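Local coordinates for EscN (Escherichia coli O127:H6, PDB 2OBL), which is a type III secretion system protein of the ATP synthase alpha/beta family, with a nucleotide-binding domain of the P-loop NTPase type, at residues I70-G75 and I239-I244. The protein carries 1 engineered substitution. Numbering follows the deposited sequence.
Sequences IGQRIG and ILDGHI
Arg73 and Asp241 carry the polar core of this contact. The guanidinium grips the carboxylate side-on: Arg73 NE reaches Asp241 OD2 at 2.7 Å as a salt bridge, and Arg73 NH2 gives Asp241 OD1 a longer bond (3.3 Å), nearly straight at 175°. Bends at chi2 and chi3 (83° and 47°) fold the arginine chain back, and the backbone N of Arg73 also donates to Asp241 OD2, at 2.9 Å. Both donors to OD2 approach from the same face of the carboxylate. A water bridges onward, weakly from Arg73 NH2 but firmly to Ile239 O, while NH1 bonds Leu204 O.

Backbone bonds give the register. Asp241 N donates to Arg73 O; then Gly75 N to Gly242 O (2.9 Å) and Ile244 N to Gly75 O (2.8 Å) mark parallel pairing of strands 73-78 and 242-245.

Gln72 and Asp241 run alongside in opposite senses, Gln72 CG 3.3 Å from Asp241 CB, with amide and carboxylate nearly coplanar. Side chains also meet backbone: Gln72 NE2 bonds Asp241 O weakly, whereas OE1 turns to Gly69 N, and Leu240 CD1 packs 3.5 Å from Gly75 CA.

Through its carboxylate and backbone N, Asp241 thus ties the start of strand 242-245 to that of strand 73-78, which leads into a probable P-loop.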
ATOM      1  N   ILE A  70     -10.223  -1.482   7.765  1.00 14.04           N
ATOM      2  CA  ILE A  70      -9.605  -0.553   8.717  1.00 13.55           C
ATOM      3  C   ILE A  70      -8.704  -1.317   9.683  1.00 13.42           C
ATOM      4  O   ILE A  70      -9.156  -2.253  10.374  1.00 13.08           O
ATOM      5  CB  ILE A  70     -10.654   0.276   9.480  1.00 13.61           C
ATOM      6  CG1 ILE A  70     -11.478   1.123   8.500  1.00 14.18           C
ATOM      7  CG2 ILE A  70      -9.993   1.168  10.508  1.00 14.31           C
ATOM      8  CD1 ILE A  70     -12.546   1.994   9.187  1.00 14.44           C
ATOM      9  N   GLY A  71      -7.429  -0.934   9.698  1.00 12.47           N
ATOM     10  CA  GLY A  71      -6.414  -1.546  10.557  1.00 12.03           C
ATOM     11  C   GLY A  71      -5.643  -2.689   9.901  1.00 11.74           C
ATOM     12  O   GLY A  71      -4.819  -3.332  10.533  1.00 11.97           O
ATOM     13  N   GLN A  72      -5.923  -2.946   8.626  1.00 11.91           N
ATOM     14  CA  GLN A  72      -5.219  -3.965   7.864  1.00 12.87           C
ATOM     15  C   GLN A  72      -3.776  -3.555   7.611  1.00 12.97           C
ATOM     16  O   GLN A  72      -3.478  -2.357   7.521  1.00 12.62           O
ATOM     17  CB  GLN A  72      -5.914  -4.149   6.517  1.00 13.72           C
ATOM     18  CG  GLN A  72      -5.630  -5.447   5.822  1.00 15.57           C
ATOM     19  CD  GLN A  72      -6.326  -5.546   4.487  1.00 15.53           C
ATOM     20  OE1 GLN A  72      -6.929  -4.577   4.024  1.00 14.66           O
ATOM     21  NE2 GLN A  72      -6.212  -6.700   3.833  1.00 16.67           N
ATOM     22  N   ARG A  73      -2.896  -4.558   7.522  1.00 12.57           N
ATOM     23  CA  ARG A  73      -1.554  -4.397   6.954  1.00 12.17           C
ATOM     24  C   ARG A  73      -1.559  -4.954   5.537  1.00 12.29           C
ATOM     25  O   ARG A  73      -1.864  -6.133   5.329  1.00 11.95           O
ATOM     26  CB  ARG A  73      -0.497  -5.121   7.791  1.00 13.28           C
ATOM     27  CG  ARG A  73      -0.195  -4.459   9.149  1.00 15.64           C
ATOM     28  CD  ARG A  73      -1.206  -4.864  10.190  1.00 18.27           C
ATOM     29  NE  ARG A  73      -1.404  -6.314  10.158  1.00 20.23           N
ATOM     30  CZ  ARG A  73      -0.655  -7.194  10.819  1.00 21.35           C
ATOM     31  NH1 ARG A  73       0.325  -6.778  11.619  1.00 21.76           N
ATOM     32  NH2 ARG A  73      -0.907  -8.491  10.701  1.00 22.42           N
ATOM     33  N   ILE A  74      -1.251  -4.099   4.565  1.00 11.54           N
ATOM     34  CA  ILE A  74      -1.394  -4.439   3.147  1.00 12.02           C
ATOM     35  C   ILE A  74      -0.066  -4.252   2.453  1.00 11.99           C
ATOM     36  O   ILE A  74       0.607  -3.254   2.682  1.00 12.10           O
ATOM     37  CB  ILE A  74      -2.402  -3.461   2.483  1.00 13.06           C
ATOM     38  CG1 ILE A  74      -3.747  -3.482   3.220  1.00 14.18           C
ATOM     39  CG2 ILE A  74      -2.539  -3.738   0.981  1.00 14.47           C
ATOM     40  CD1 ILE A  74      -4.455  -2.130   3.221  1.00 14.85           C
ATOM     41  N   GLY A  75       0.330  -5.201   1.612  1.00 11.60           N
ATOM     42  CA  GLY A  75       1.557  -5.029   0.837  1.00 12.41           C
ATOM     43  C   GLY A  75       1.229  -4.733  -0.618  1.00 12.03           C
ATOM     44  O   GLY A  75       0.271  -5.281  -1.166  1.00 13.42           O
ATOM     45  N   ILE A 239       3.325 -12.201   6.848  1.00 12.64           N
ATOM     46  CA  ILE A 239       2.755 -11.394   7.927  1.00 13.79           C
ATOM     47  C   ILE A 239       1.522 -10.619   7.497  1.00 13.88           C
ATOM     48  O   ILE A 239       0.639 -10.371   8.318  1.00 14.58           O
ATOM     49  CB  ILE A 239       3.752 -10.339   8.432  1.00 15.12           C
ATOM     50  CG1 ILE A 239       5.018 -10.978   9.014  1.00 17.29           C
ATOM     51  CG2 ILE A 239       3.088  -9.451   9.485  1.00 17.30           C
ATOM     52  CD1 ILE A 239       6.151  -9.972   9.183  1.00 17.59           C
ATOM     53  N   LEU A 240       1.491 -10.196   6.235  1.00 11.82           N
ATOM     54  CA  LEU A 240       0.451  -9.277   5.735  1.00 13.15           C
ATOM     55  C   LEU A 240      -0.970  -9.830   5.808  1.00 12.24           C
ATOM     56  O   LEU A 240      -1.171 -11.048   5.793  1.00 13.86           O
ATOM     57  CB  LEU A 240       0.752  -8.883   4.290  1.00 14.01           C
ATOM     58  CG  LEU A 240       2.006  -8.038   4.041  1.00 13.90           C
ATOM     59  CD1 LEU A 240       2.306  -8.041   2.533  1.00 14.18           C
ATOM     60  CD2 LEU A 240       1.830  -6.629   4.565  1.00 14.25           C
ATOM     61  N   ASP A 241      -1.939  -8.919   5.855  1.00 10.94           N
ATOM     62  CA  ASP A 241      -3.364  -9.242   5.821  1.00 12.98           C
ATOM     63  C   ASP A 241      -3.931  -9.117   4.407  1.00 13.06           C
ATOM     64  O   ASP A 241      -5.090  -9.443   4.173  1.00 13.24           O
ATOM     65  CB  ASP A 241      -4.149  -8.281   6.705  1.00 14.19           C
ATOM     66  CG  ASP A 241      -3.651  -8.249   8.143  1.00 15.49           C
ATOM     67  OD1 ASP A 241      -3.377  -9.337   8.694  1.00 17.45           O
ATOM     68  OD2 ASP A 241      -3.547  -7.139   8.718  1.00 14.39           O
ATOM     69  N   GLY A 242      -3.125  -8.623   3.475  1.00 12.03           N
ATOM     70  CA  GLY A 242      -3.577  -8.498   2.097  1.00 12.44           C
ATOM     71  C   GLY A 242      -2.391  -8.120   1.244  1.00 12.16           C
ATOM     72  O   GLY A 242      -1.423  -7.557   1.747  1.00 11.61           O
ATOM     73  N   HIS A 243      -2.458  -8.427  -0.039  1.00 11.82           N
ATOM     74  CA  HIS A 243      -1.370  -8.074  -0.918  1.00 12.00           C
ATOM     75  C   HIS A 243      -1.902  -7.768  -2.313  1.00 12.84           C
ATOM     76  O   HIS A 243      -2.795  -8.461  -2.839  1.00 11.43           O
ATOM     77  CB  HIS A 243      -0.298  -9.184  -0.941  1.00 12.90           C
ATOM     78  CG  HIS A 243      -0.816 -10.509  -1.389  1.00 14.19           C
ATOM     79  ND1 HIS A 243      -1.529 -11.349  -0.560  1.00 14.97           N
ATOM     80  CD2 HIS A 243      -0.744 -11.134  -2.586  1.00 14.56           C
ATOM     81  CE1 HIS A 243      -1.882 -12.429  -1.230  1.00 13.83           C
ATOM     82  NE2 HIS A 243      -1.415 -12.327  -2.460  1.00 13.93           N
ATOM     83  N   ILE A 244      -1.343  -6.717  -2.897  1.00 11.81           N
ATOM     84  CA  ILE A 244      -1.715  -6.262  -4.216  1.00 12.07           C
ATOM     85  C   ILE A 244      -0.474  -6.419  -5.081  1.00 12.07           C
ATOM     86  O   ILE A 244       0.585  -5.883  -4.754  1.00 12.34           O
ATOM     87  CB  ILE A 244      -2.089  -4.776  -4.178  1.00 12.72           C
ATOM     88  CG1 ILE A 244      -3.286  -4.547  -3.252  1.00 14.15           C
ATOM     89  CG2 ILE A 244      -2.368  -4.237  -5.579  1.00 12.76           C
ATOM     90  CD1 ILE A 244      -4.513  -5.350  -3.639  1.00 15.67           C
TER
HETATM   91  O   HOH W   1       0.331 -11.466  10.792  1.00 33.28           O